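Beta-N-acetylhexosaminidase (Beutenbergia cavernae, PDB 5BU9) probably hydrolyses terminal non-reducing N-acetyl-D-hexosamine residues from N-acetyl-beta-D-hexosaminides, as a member of glycosyl hydrolase family 3. Local coordinates at residues 56-59 against 60-63; 202-205 against 206-209; 246-249 against 250-254. All coordinates share one frame; numbering follows the deposited sequence.

All three contacts are local and lie in the TIM-barrel-type N-terminal domain of the family, following one another along the chain without overlap. Contact 1 covers the last turns of helix 50-61 and the residues just after it; this helix runs between the neighbouring parallel strands 39-43 and 75-82. Its centre is about 40 Å from that of contact 2 and about 34 Å from that of contact 3, both of which lie on the opposite side of the chain's centre. Contact 2 follows strand 203-204 and leads toward helix 212-222; contact 3 opens helix 248-258. Their centres are about 14 Å apart, and Ala209 CB packs on Leu254 CD1 at 4.1 Å, so the loop and the helix share one flank of the barrel.

Contact 1: 56-59 against 60-63; sequences VVEQ and LTAA
The carbonyl oxygen Val57 O takes the backbone amide Thr61 N at 2.8 Å, with the N-H pointing well at it (159°) and the donor lying nearly on the line of the C=O bond. The hydroxyl Thr61 OG1 lies 3.3 Å from Val57 O and 3.2 Å from Glu58 O; its single proton can serve one of these at a time, and the distances do not choose. Thr61 reaches both because OG1 stands between its own backbone N and carbonyl carbon (chi1 54°), folded back over the preceding turn. The same torsion turns the methyl to Val57, where Thr61 CG2 meets Val57 CG1 at 4.0 Å. Glu58 O also receives Ala62 N, in a more bent bond (135°) whose donor is tilted out of the carbonyl plane. On the buried side, Leu60 N bonds to Val56 O at 3.3 Å, and Leu60 CD1 lies 4.4 Å from Val56 CG1. Beyond these segments Leu60 packs on Leu29, Val40 and Leu42. The successive i to i+4 bonds are those of an alpha-helix, and buried Val56, Val57 and Leu60 against exposed Glu58 and Gln59 make it amphipathic, packed against strand 39-43 and helix 26-35 of the barrel.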
ATOM      1  N   VAL A  56     -13.076  11.530 -11.922  1.00 44.15           N
ATOM      2  CA  VAL A  56     -13.280  10.212 -11.342  1.00 34.84           C
ATOM      3  C   VAL A  56     -13.241  10.286  -9.821  1.00 37.00           C
ATOM      4  O   VAL A  56     -14.142   9.802  -9.143  1.00 37.93           O
ATOM      5  CB  VAL A  56     -12.228   9.224 -11.859  1.00 44.53           C
ATOM      6  CG1 VAL A  56     -12.256   7.952 -11.031  1.00 32.57           C
ATOM      7  CG2 VAL A  56     -12.447   8.954 -13.380  1.00 42.96           C
ATOM      8  N   VAL A  57     -12.187  10.895  -9.289  1.00 40.82           N
ATOM      9  CA  VAL A  57     -12.028  11.009  -7.862  1.00 35.50           C
ATOM     10  C   VAL A  57     -13.195  11.793  -7.261  1.00 51.69           C
ATOM     11  O   VAL A  57     -13.720  11.426  -6.206  1.00 51.88           O
ATOM     12  CB  VAL A  57     -10.701  11.644  -7.525  1.00 34.74           C
ATOM     13  CG1 VAL A  57     -10.588  11.890  -6.003  1.00 33.94           C
ATOM     14  CG2 VAL A  57      -9.576  10.732  -8.008  1.00 33.42           C
ATOM     15  N   GLU A  58     -13.621  12.851  -7.942  1.00 40.74           N
ATOM     16  CA  GLU A  58     -14.729  13.663  -7.441  1.00 38.94           C
ATOM     17  C   GLU A  58     -15.981  12.793  -7.212  1.00 52.18           C
ATOM     18  O   GLU A  58     -16.671  12.962  -6.216  1.00 46.88           O
ATOM     19  CB  GLU A  58     -15.020  14.843  -8.402  1.00 51.89           C
ATOM     20  CG  GLU A  58     -16.509  15.119  -8.742  1.00 80.18           C
ATOM     21  CD  GLU A  58     -17.360  15.577  -7.545  1.00 99.29           C
ATOM     22  OE1 GLU A  58     -16.791  15.922  -6.477  1.00 86.71           O
ATOM     23  OE2 GLU A  58     -18.611  15.572  -7.674  1.00 95.78           O
ATOM     24  N   GLN A  59     -16.263  11.856  -8.115  1.00 42.06           N
ATOM     25  CA  GLN A  59     -17.406  10.963  -7.954  1.00 45.63           C
ATOM     26  C   GLN A  59     -17.280  10.058  -6.732  1.00 49.91           C
ATOM     27  O   GLN A  59     -18.275   9.719  -6.070  1.00 40.05           O
ATOM     28  CB  GLN A  59     -17.575  10.088  -9.186  1.00 45.59           C
ATOM     29  CG  GLN A  59     -17.741  10.820 -10.485  1.00 51.79           C
ATOM     30  CD  GLN A  59     -18.021   9.855 -11.631  1.00 75.59           C
ATOM     31  OE1 GLN A  59     -19.001   9.096 -11.599  1.00 58.29           O
ATOM     32  NE2 GLN A  59     -17.151   9.867 -12.639  1.00 39.82           N
ATOM     33  N   LEU A  60     -16.048   9.645  -6.460  1.00 46.54           N
ATOM     34  CA  LEU A  60     -15.776   8.759  -5.340  1.00 41.11           C
ATOM     35  C   LEU A  60     -15.916   9.562  -4.051  1.00 39.17           C
ATOM     36  O   LEU A  60     -16.538   9.105  -3.103  1.00 54.79           O
ATOM     37  CB  LEU A  60     -14.383   8.117  -5.458  1.00 31.64           C
ATOM     38  CG  LEU A  60     -14.097   7.267  -6.727  1.00 31.42           C
ATOM     39  CD1 LEU A  60     -12.626   6.870  -6.828  1.00 40.02           C
ATOM     40  CD2 LEU A  60     -14.937   6.023  -6.700  1.00 42.22           C
ATOM     41  N   THR A  61     -15.356  10.770  -4.013  1.00 44.62           N
ATOM     42  CA  THR A  61     -15.359  11.511  -2.761  1.00 50.83           C
ATOM     43  C   THR A  61     -16.779  12.000  -2.502  1.00 40.00           C
ATOM     44  O   THR A  61     -17.152  12.255  -1.371  1.00 51.15           O
ATOM     45  CB  THR A  61     -14.356  12.702  -2.755  1.00 42.87           C
ATOM     46  OG1 THR A  61     -14.591  13.548  -3.878  1.00 54.83           O
ATOM     47  CG2 THR A  61     -12.928  12.202  -2.813  1.00 41.25           C
ATOM     48  N   ALA A  62     -17.583  12.084  -3.558  1.00 43.45           N
ATOM     49  CA  ALA A  62     -18.971  12.515  -3.404  1.00 51.46           C
ATOM     50  C   ALA A  62     -19.794  11.452  -2.664  1.00 43.48           C
ATOM     51  O   ALA A  62     -20.904  11.713  -2.228  1.00 45.24           O
ATOM     52  CB  ALA A  62     -19.584  12.821  -4.754  1.00 41.65           C
ATOM     53  N   ALA A  63     -19.252  10.251  -2.525  1.00 51.61           N
ATOM     54  CA  ALA A  63     -19.972   9.202  -1.835  1.00 44.08           C
ATOM     55  C   ALA A  63     -19.689   9.263  -0.350  1.00 42.68           C
ATOM     56  O   ALA A  63     -20.325   8.549   0.412  1.00 50.55           O
ATOM     57  CB  ALA A  63     -19.599   7.829  -2.394  1.00 36.14           C
TER

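Contact 2: 202-205 against 206-209; sequences VVDD and VTTA
Asp204 meets Val206 and Thr207 through both oxygens of its carboxylate. Asp204 OD1 accepts two backbone amides: Val206 N at 2.8 Å, approaching nearly along the C-O axis, and Thr207 N at 2.7 Å, in an almost straight bond (171°) to the syn lone pair. Thr207 OG1 donates to Asp204 OD2 at 2.5 Å, a distance short enough to be taken with caution. These bonds follow from CG standing anti to the Asp204 backbone N (chi1 170°), which carries the carboxylate forward over the following residues, where it crosses the Thr207 side chain at about a right angle. The main chain adds a water, 2.8 Å from Asp204 O and 2.7 Å from Thr207 O, between the two carbonyls. Next in sequence, the carboxylate of Asp205 bends back beside its own main chain, with Asp205 OD1 3.4 Å from Val206 CG1. Arg191 and Tyr235 touch both Asp204 and Thr207. With Asp204 OD1 accepting Val206 N, and Thr207 N as a second donor, this is an Asx turn that redirects the chain after strand 203-204. The donors gathered on one buried carboxylate probably spread its negative charge, favour the ionised form and fix the rotation of the group.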
ATOM      1  N   VAL A 202       5.200 -18.865  -2.647  1.00 27.93           N
ATOM      2  CA  VAL A 202       6.417 -18.086  -2.837  1.00 22.48           C
ATOM      3  C   VAL A 202       7.141 -17.913  -1.528  1.00 34.43           C
ATOM      4  O   VAL A 202       6.606 -17.365  -0.556  1.00 27.74           O
ATOM      5  CB  VAL A 202       6.150 -16.729  -3.438  1.00 30.23           C
ATOM      6  CG1 VAL A 202       7.468 -15.967  -3.485  1.00 24.05           C
ATOM      7  CG2 VAL A 202       5.573 -16.865  -4.813  1.00 28.83           C
ATOM      8  N   VAL A 203       8.360 -18.420  -1.504  1.00 29.28           N
ATOM      9  CA  VAL A 203       9.185 -18.434  -0.304  1.00 24.03           C
ATOM     10  C   VAL A 203      10.464 -17.678  -0.616  1.00 35.42           C
ATOM     11  O   VAL A 203      11.141 -17.984  -1.607  1.00 30.04           O
ATOM     12  CB  VAL A 203       9.529 -19.867   0.173  1.00 25.72           C
ATOM     13  CG1 VAL A 203      10.605 -19.795   1.320  1.00 26.62           C
ATOM     14  CG2 VAL A 203       8.295 -20.571   0.646  1.00 25.32           C
ATOM     15  N   ASP A 204      10.771 -16.682   0.210  1.00 35.05           N
ATOM     16  CA  ASP A 204      12.078 -16.022   0.221  1.00 30.98           C
ATOM     17  C   ASP A 204      12.922 -16.788   1.244  1.00 35.62           C
ATOM     18  O   ASP A 204      12.558 -16.858   2.424  1.00 35.25           O
ATOM     19  CB  ASP A 204      11.929 -14.537   0.593  1.00 33.60           C
ATOM     20  CG  ASP A 204      13.264 -13.837   0.868  1.00 42.51           C
ATOM     21  OD1 ASP A 204      14.139 -14.405   1.547  1.00 39.87           O
ATOM     22  OD2 ASP A 204      13.431 -12.672   0.436  1.00 36.82           O
ATOM     23  N   ASP A 205      14.047 -17.351   0.802  1.00 29.34           N
ATOM     24  CA  ASP A 205      14.912 -18.139   1.681  1.00 42.91           C
ATOM     25  C   ASP A 205      16.202 -17.427   2.133  1.00 40.67           C
ATOM     26  O   ASP A 205      17.072 -18.082   2.685  1.00 43.69           O
ATOM     27  CB  ASP A 205      15.291 -19.473   1.003  1.00 34.17           C
ATOM     28  CG  ASP A 205      16.140 -19.304  -0.248  1.00 73.76           C
ATOM     29  OD1 ASP A 205      16.237 -18.174  -0.782  1.00 57.16           O
ATOM     30  OD2 ASP A 205      16.706 -20.324  -0.708  1.00 86.63           O
ATOM     31  N   VAL A 206      16.332 -16.119   1.893  1.00 36.20           N
ATOM     32  CA  VAL A 206      17.606 -15.419   2.160  1.00 34.55           C
ATOM     33  C   VAL A 206      17.451 -14.142   2.975  1.00 44.16           C
ATOM     34  O   VAL A 206      18.389 -13.744   3.652  1.00 56.96           O
ATOM     35  CB  VAL A 206      18.334 -15.083   0.851  1.00 48.24           C
ATOM     36  CG1 VAL A 206      18.908 -16.339   0.227  1.00 42.71           C
ATOM     37  CG2 VAL A 206      17.363 -14.393  -0.109  1.00 30.86           C
ATOM     38  N   THR A 207      16.286 -13.491   2.896  1.00 30.36           N
ATOM     39  CA  THR A 207      16.060 -12.226   3.610  1.00 31.60           C
ATOM     40  C   THR A 207      15.851 -12.487   5.096  1.00 39.06           C
ATOM     41  O   THR A 207      14.863 -13.141   5.464  1.00 30.08           O
ATOM     42  CB  THR A 207      14.822 -11.449   3.024  1.00 28.80           C
ATOM     43  OG1 THR A 207      15.021 -11.167   1.628  1.00 39.20           O
ATOM     44  CG2 THR A 207      14.548 -10.158   3.796  1.00 28.98           C
ATOM     45  N   THR A 208      16.778 -11.987   5.929  1.00 43.68           N
ATOM     46  CA  THR A 208      16.668 -11.995   7.401  1.00 35.91           C
ATOM     47  C   THR A 208      16.226 -10.625   7.920  1.00 32.26           C
ATOM     48  O   THR A 208      16.087  -9.687   7.140  1.00 41.60           O
ATOM     49  CB  THR A 208      17.998 -12.336   8.098  1.00 39.17           C
ATOM     50  OG1 THR A 208      18.856 -11.193   8.037  1.00 38.10           O
ATOM     51  CG2 THR A 208      18.694 -13.527   7.414  1.00 33.85           C
ATOM     52  N   ALA A 209      16.011 -10.516   9.232  1.00 40.42           N
ATOM     53  CA  ALA A 209      15.659  -9.242   9.872  1.00 41.63           C
ATOM     54  C   ALA A 209      16.817  -8.234   9.786  1.00 37.18           C
ATOM     55  O   ALA A 209      16.613  -7.042   9.941  1.00 56.98           O
ATOM     56  CB  ALA A 209      15.248  -9.470  11.350  1.00 32.93           C
TER
HETATM   57  O   HOH W   1      13.583 -15.349   4.587  1.00 32.98           O

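Contact 3: 246-249 against 250-254; sequences FSRE and IVSDL
Ser247 OG accepts Ile250 N at 3.0 Å in a fairly straight bond (156°). OG lies anti to the backbone N of Ser247 (chi1 169°), which brings the hydroxyl under the first turn, and it also bonds to Asp239 OD2. The main chain joins in: Ser247 O takes Val251 N at 3.0 Å, nearly in line with its C=O bond, and more weakly Ile250 N. With an alanine in place of Ser247, Ile250 N is likely to keep little more than that weak bond, and Asp239 would lose its hydroxyl partner. Ser247 is thus the N-cap of helix 248-258, one of the helices around the barrel. Further on, Arg248 O is shared by Ser252 N at 2.8 Å and Asp253 N at 3.2 Å; the two i to i+5 bonds, Asp253 N to Arg248 O and Leu254 N to Glu249 O, mark a pi-type turn. Among the polar side chains, Ser252 OG sits 3.1 Å above the Arg248 guanidinium plane, over its centre. That is packing: Ser252 OG bonds to Ala291 O and Arg248 NH1 to Glu290 O. At the guanidinium edge a water accepts from Arg248 NE at 3.0 Å and donates to Asp253 OD1. Apolar packing sets Ile250 and Leu254 on Phe186 of strand 180-186.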
ATOM      1  N   PHE A 246       0.383 -11.792   6.900  1.00 22.83           N
ATOM      2  CA  PHE A 246      -0.433 -12.499   7.885  1.00 33.44           C
ATOM      3  C   PHE A 246       0.391 -12.865   9.108  1.00 34.24           C
ATOM      4  O   PHE A 246      -0.080 -13.592   9.968  1.00 31.51           O
ATOM      5  CB  PHE A 246      -1.024 -13.813   7.320  1.00 26.09           C
ATOM      6  CG  PHE A 246      -1.905 -13.638   6.076  1.00 25.88           C
ATOM      7  CD1 PHE A 246      -2.424 -12.402   5.726  1.00 22.04           C
ATOM      8  CD2 PHE A 246      -2.235 -14.742   5.293  1.00 21.53           C
ATOM      9  CE1 PHE A 246      -3.224 -12.258   4.599  1.00 28.74           C
ATOM     10  CE2 PHE A 246      -3.029 -14.601   4.147  1.00 26.99           C
ATOM     11  CZ  PHE A 246      -3.519 -13.360   3.807  1.00 23.51           C
ATOM     12  N   SER A 247       1.634 -12.402   9.177  1.00 29.25           N
ATOM     13  CA  SER A 247       2.490 -12.801  10.292  1.00 33.16           C
ATOM     14  C   SER A 247       2.472 -11.784  11.434  1.00 35.88           C
ATOM     15  O   SER A 247       2.979 -10.663  11.289  1.00 34.16           O
ATOM     16  CB  SER A 247       3.921 -13.004   9.801  1.00 32.64           C
ATOM     17  OG  SER A 247       4.799 -13.143  10.888  1.00 36.33           O
ATOM     18  N   ARG A 248       1.898 -12.160  12.576  1.00 32.61           N
ATOM     19  CA  ARG A 248       2.006 -11.294  13.745  1.00 27.81           C
ATOM     20  C   ARG A 248       3.485 -10.929  14.007  1.00 51.33           C
ATOM     21  O   ARG A 248       3.810  -9.768  14.283  1.00 32.98           O
ATOM     22  CB  ARG A 248       1.398 -11.953  14.978  1.00 32.13           C
ATOM     23  CG  ARG A 248       1.313 -11.030  16.214  1.00 34.65           C
ATOM     24  CD  ARG A 248       0.272  -9.923  16.011  1.00 32.68           C
ATOM     25  NE  ARG A 248       0.284  -8.959  17.101  1.00 44.78           N
ATOM     26  CZ  ARG A 248      -0.594  -7.971  17.255  1.00 46.18           C
ATOM     27  NH1 ARG A 248      -1.588  -7.822  16.406  1.00 37.81           N
ATOM     28  NH2 ARG A 248      -0.485  -7.125  18.275  1.00 40.85           N
ATOM     29  N   GLU A 249       4.385 -11.897  13.867  1.00 30.06           N
ATOM     30  CA  GLU A 249       5.786 -11.636  14.180  1.00 31.77           C
ATOM     31  C   GLU A 249       6.423 -10.592  13.274  1.00 52.11           C
ATOM     32  O   GLU A 249       7.183  -9.729  13.727  1.00 36.69           O
ATOM     33  CB  GLU A 249       6.625 -12.909  14.094  1.00 37.46           C
ATOM     34  CG  GLU A 249       8.068 -12.589  14.418  1.00 71.19           C
ATOM     35  CD  GLU A 249       8.923 -13.807  14.553  1.00 84.28           C
ATOM     36  OE1 GLU A 249       8.388 -14.925  14.377  1.00 93.68           O
ATOM     37  OE2 GLU A 249      10.131 -13.642  14.835  1.00 64.19           O
ATOM     38  N   ILE A 250       6.118 -10.662  11.986  1.00 36.15           N
ATOM     39  CA  ILE A 250       6.755  -9.762  11.060  1.00 32.15           C
ATOM     40  C   ILE A 250       6.126  -8.375  11.173  1.00 27.76           C
ATOM     41  O   ILE A 250       6.840  -7.368  11.207  1.00 38.78           O
ATOM     42  CB  ILE A 250       6.669 -10.307   9.648  1.00 35.27           C
ATOM     43  CG1 ILE A 250       7.664 -11.455   9.452  1.00 27.07           C
ATOM     44  CG2 ILE A 250       6.862  -9.204   8.669  1.00 23.96           C
ATOM     45  CD1 ILE A 250       7.616 -12.061   8.043  1.00 28.72           C
ATOM     46  N   VAL A 251       4.790  -8.325  11.244  1.00 27.57           N
ATOM     47  CA  VAL A 251       4.060  -7.039  11.188  1.00 25.81           C
ATOM     48  C   VAL A 251       4.116  -6.303  12.520  1.00 41.94           C
ATOM     49  O   VAL A 251       4.423  -5.097  12.565  1.00 40.36           O
ATOM     50  CB  VAL A 251       2.616  -7.230  10.762  1.00 23.52           C
ATOM     51  CG1 VAL A 251       1.886  -5.926  10.841  1.00 29.04           C
ATOM     52  CG2 VAL A 251       2.556  -7.781   9.331  1.00 21.73           C
ATOM     53  N   SER A 252       3.845  -7.023  13.606  1.00 33.62           N
ATOM     54  CA  SER A 252       3.772  -6.406  14.912  1.00 37.69           C
ATOM     55  C   SER A 252       5.090  -6.470  15.685  1.00 42.59           C
ATOM     56  O   SER A 252       5.521  -5.448  16.185  1.00 44.44           O
ATOM     57  CB  SER A 252       2.643  -7.035  15.736  1.00 33.45           C
ATOM     58  OG  SER A 252       1.397  -6.513  15.313  1.00 34.03           O
ATOM     59  N   ASP A 253       5.735  -7.634  15.800  1.00 31.77           N
ATOM     60  CA  ASP A 253       6.975  -7.698  16.591  1.00 41.49           C
ATOM     61  C   ASP A 253       8.142  -7.021  15.860  1.00 34.10           C
ATOM     62  O   ASP A 253       8.842  -6.267  16.461  1.00 40.83           O
ATOM     63  CB  ASP A 253       7.365  -9.144  16.962  1.00 36.72           C
ATOM     64  CG  ASP A 253       6.238  -9.894  17.706  1.00 84.75           C
ATOM     65  OD1 ASP A 253       5.236  -9.256  18.115  1.00 77.37           O
ATOM     66  OD2 ASP A 253       6.353 -11.131  17.883  1.00 77.46           O
ATOM     67  N   LEU A 254       8.331  -7.269  14.566  1.00 33.55           N
ATOM     68  CA  LEU A 254       9.477  -6.701  13.862  1.00 42.70           C
ATOM     69  C   LEU A 254       9.234  -5.242  13.452  1.00 40.14           C
ATOM     70  O   LEU A 254       9.941  -4.328  13.891  1.00 37.86           O
ATOM     71  CB  LEU A 254       9.820  -7.543  12.624  1.00 31.67           C
ATOM     72  CG  LEU A 254      11.049  -7.088  11.806  1.00 35.12           C
ATOM     73  CD1 LEU A 254      12.309  -6.952  12.676  1.00 35.75           C
ATOM     74  CD2 LEU A 254      11.321  -7.953  10.588  1.00 31.94           C
TER
HETATM   75  O   HOH W   2       2.227  -8.800  19.367  1.00 42.53           O